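Local coordinates for protein jasmonate-induced oxygenase 2 (Arabidopsis thaliana, PDB 6LSV) that catalyses the iron- and 2-oxoglutarate-dependent hydroxylation of the plant stress hormone jasmonate to 12-hydroxyjasmonate, at residues F101-P104 with V105-E109. Sequence-based numbering, arbitrary orientation.
Sequences FHMP and VNAKE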
ATOM      1  N   PHE A 101       5.068   6.886 -16.388  1.00 33.02           N
ATOM      2  CA  PHE A 101       3.873   7.710 -16.278  1.00 31.09           C
ATOM      3  C   PHE A 101       3.991   9.033 -17.023  1.00 30.30           C
ATOM      4  O   PHE A 101       2.966   9.677 -17.272  1.00 38.74           O
ATOM      5  CB  PHE A 101       3.545   7.961 -14.807  1.00 31.16           C
ATOM      6  CG  PHE A 101       2.946   6.772 -14.114  1.00 34.23           C
ATOM      7  CD1 PHE A 101       1.659   6.354 -14.419  1.00 30.33           C
ATOM      8  CD2 PHE A 101       3.671   6.062 -13.167  1.00 29.49           C
ATOM      9  CE1 PHE A 101       1.101   5.254 -13.789  1.00 24.72           C
ATOM     10  CE2 PHE A 101       3.119   4.961 -12.531  1.00 26.25           C
ATOM     11  CZ  PHE A 101       1.831   4.556 -12.844  1.00 30.64           C
ATOM     12  N   HIS A 102       5.203   9.453 -17.385  1.00 36.32           N
ATOM     13  CA  HIS A 102       5.367  10.635 -18.224  1.00 37.50           C
ATOM     14  C   HIS A 102       5.149  10.344 -19.702  1.00 36.73           C
ATOM     15  O   HIS A 102       5.015  11.287 -20.488  1.00 36.26           O
ATOM     16  CB  HIS A 102       6.751  11.246 -18.014  1.00 34.10           C
ATOM     17  CG  HIS A 102       6.879  11.998 -16.728  1.00 41.39           C
ATOM     18  ND1 HIS A 102       8.059  12.574 -16.313  1.00 41.14           N
ATOM     19  CD2 HIS A 102       5.969  12.262 -15.760  1.00 41.58           C
ATOM     20  CE1 HIS A 102       7.871  13.164 -15.146  1.00 40.89           C
ATOM     21  NE2 HIS A 102       6.611  12.990 -14.789  1.00 38.84           N
ATOM     22  N   MET A 103       5.107   9.068 -20.093  1.00 39.05           N
ATOM     23  CA  MET A 103       4.706   8.646 -21.428  1.00 34.39           C
ATOM     24  C   MET A 103       3.337   9.216 -21.774  1.00 38.32           C
ATOM     25  O   MET A 103       2.539   9.507 -20.874  1.00 37.18           O
ATOM     26  CB  MET A 103       4.653   7.123 -21.517  1.00 34.38           C
ATOM     27  CG  MET A 103       5.925   6.459 -21.965  1.00 40.12           C
ATOM     28  SD  MET A 103       5.506   4.939 -22.823  0.63 60.27           S
ATOM     29  CE  MET A 103       4.784   3.983 -21.491  1.00 36.90           C
ATOM     30  N   PRO A 104       3.030   9.393 -23.058  1.00 49.02           N
ATOM     31  CA  PRO A 104       1.654   9.724 -23.442  1.00 36.31           C
ATOM     32  C   PRO A 104       0.686   8.662 -22.937  1.00 34.04           C
ATOM     33  O   PRO A 104       1.010   7.474 -22.893  1.00 35.19           O
ATOM     34  CB  PRO A 104       1.710   9.759 -24.972  1.00 34.95           C
ATOM     35  CG  PRO A 104       3.137  10.086 -25.283  1.00 39.99           C
ATOM     36  CD  PRO A 104       3.954   9.424 -24.207  1.00 44.39           C
ATOM     37  N   VAL A 105      -0.510   9.112 -22.547  1.00 34.73           N
ATOM     38  CA  VAL A 105      -1.500   8.214 -21.954  1.00 31.61           C
ATOM     39  C   VAL A 105      -1.792   7.040 -22.879  1.00 35.35           C
ATOM     40  O   VAL A 105      -1.932   5.896 -22.429  1.00 36.99           O
ATOM     41  CB  VAL A 105      -2.785   8.990 -21.609  1.00 33.27           C
ATOM     42  CG1 VAL A 105      -3.718   8.121 -20.807  1.00 33.76           C
ATOM     43  CG2 VAL A 105      -2.462  10.261 -20.849  1.00 35.12           C
ATOM     44  N   ASN A 106      -1.885   7.296 -24.187  1.00 34.77           N
ATOM     45  CA  ASN A 106      -2.237   6.234 -25.124  1.00 37.56           C
ATOM     46  C   ASN A 106      -1.125   5.209 -25.311  1.00 34.86           C
ATOM     47  O   ASN A 106      -1.355   4.194 -25.978  1.00 35.38           O
ATOM     48  CB  ASN A 106      -2.623   6.834 -26.475  1.00 31.52           C
ATOM     49  CG  ASN A 106      -3.896   7.652 -26.402  1.00 33.23           C
ATOM     50  OD1 ASN A 106      -4.821   7.309 -25.666  1.00 36.11           O
ATOM     51  ND2 ASN A 106      -3.949   8.738 -27.164  1.00 30.05           N
ATOM     52  N   ALA A 107       0.058   5.440 -24.743  1.00 33.49           N
ATOM     53  CA  ALA A 107       1.139   4.465 -24.825  1.00 37.84           C
ATOM     54  C   ALA A 107       1.018   3.366 -23.775  1.00 41.13           C
ATOM     55  O   ALA A 107       1.610   2.295 -23.950  1.00 43.23           O
ATOM     56  CB  ALA A 107       2.493   5.167 -24.686  1.00 36.51           C
ATOM     57  N   LYS A 108       0.274   3.608 -22.694  1.00 34.52           N
ATOM     58  CA  LYS A 108       0.014   2.589 -21.687  1.00 33.82           C
ATOM     59  C   LYS A 108      -1.380   1.983 -21.798  1.00 32.68           C
ATOM     60  O   LYS A 108      -1.673   1.019 -21.081  1.00 29.07           O
ATOM     61  CB  LYS A 108       0.189   3.166 -20.274  1.00 33.66           C
ATOM     62  CG  LYS A 108       0.912   4.502 -20.200  1.00 33.81           C
ATOM     63  CD  LYS A 108       0.711   5.140 -18.830  1.00 31.88           C
ATOM     64  CE  LYS A 108       1.268   6.556 -18.770  1.00 33.19           C
ATOM     65  NZ  LYS A 108       0.365   7.571 -19.375  1.00 41.50           N
ATOM     66  N   GLU A 109      -2.237   2.519 -22.674  1.00 28.00           N
ATOM     67  CA  GLU A 109      -3.621   2.055 -22.755  1.00 35.34           C
ATOM     68  C   GLU A 109      -3.699   0.562 -23.039  1.00 32.80           C
ATOM     69  O   GLU A 109      -4.593  -0.127 -22.537  1.00 37.58           O
ATOM     70  CB  GLU A 109      -4.379   2.833 -23.830  1.00 32.53           C
ATOM     71  CG  GLU A 109      -5.122   4.048 -23.315  1.00 34.80           C
ATOM     72  CD  GLU A 109      -6.186   3.709 -22.281  1.00 41.33           C
ATOM     73  OE1 GLU A 109      -6.718   2.579 -22.315  1.00 50.21           O
ATOM     74  OE2 GLU A 109      -6.498   4.580 -21.439  1.00 35.56           O
TER
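K108 folds back along the turn that follows helix 87-102, in the N-terminal part of this 2-oxoglutarate dioxygenase, and hands its NZ to the carbonyl O of M103, at 3.3 Å. The ammonium stands above the carbonyl plane, about 51° out of it, rather than on a lone pair. Its chain runs extended through CD and CE and bends only at the last torsion (chi4 80°), which brings NZ to the backbone oxygen. On the way CE lies against the helix end, 3.8 Å from CA of F101. The M103 and K108 side chains run antiparallel alongside each other, CG of K108 lying 4.1 Å from CE of M103. SD of M103, which also touches F157, rests 3.5 Å from CB of A107. This is the packed side. F101 lies buried here against V209 and Y211 of strand 204-212, the strand that also carries R208 (jasmonate) and N210 (2-oxoglutarate). Its side chain is about 7 Å from that of N210 but about 11 Å from either bound ligand, so it is not itself a ligand contact. V105 points away from 101-104 and packs on helix 10-15 and Y121.

The open side is the type I beta turn 104-107, with P104 and N106 exposed and A107 partly so. The P104 carbonyl O takes the amide of A107, N to O 2.9 Å with an N-H...O angle of 156°.

Q11 of helix 10-15 joins the polar end: its OE1 bonds NZ of K108 and its NE2 bonds the same M103 oxygen. Lysine, glutamine and carbonyl thus form a closed triangle in which each member bonds the other two. This gives a buried lysine two polar acceptors, consistent with a charged ammonium being tolerated here, and ties the end of helix 87-102 to the N-terminal helix.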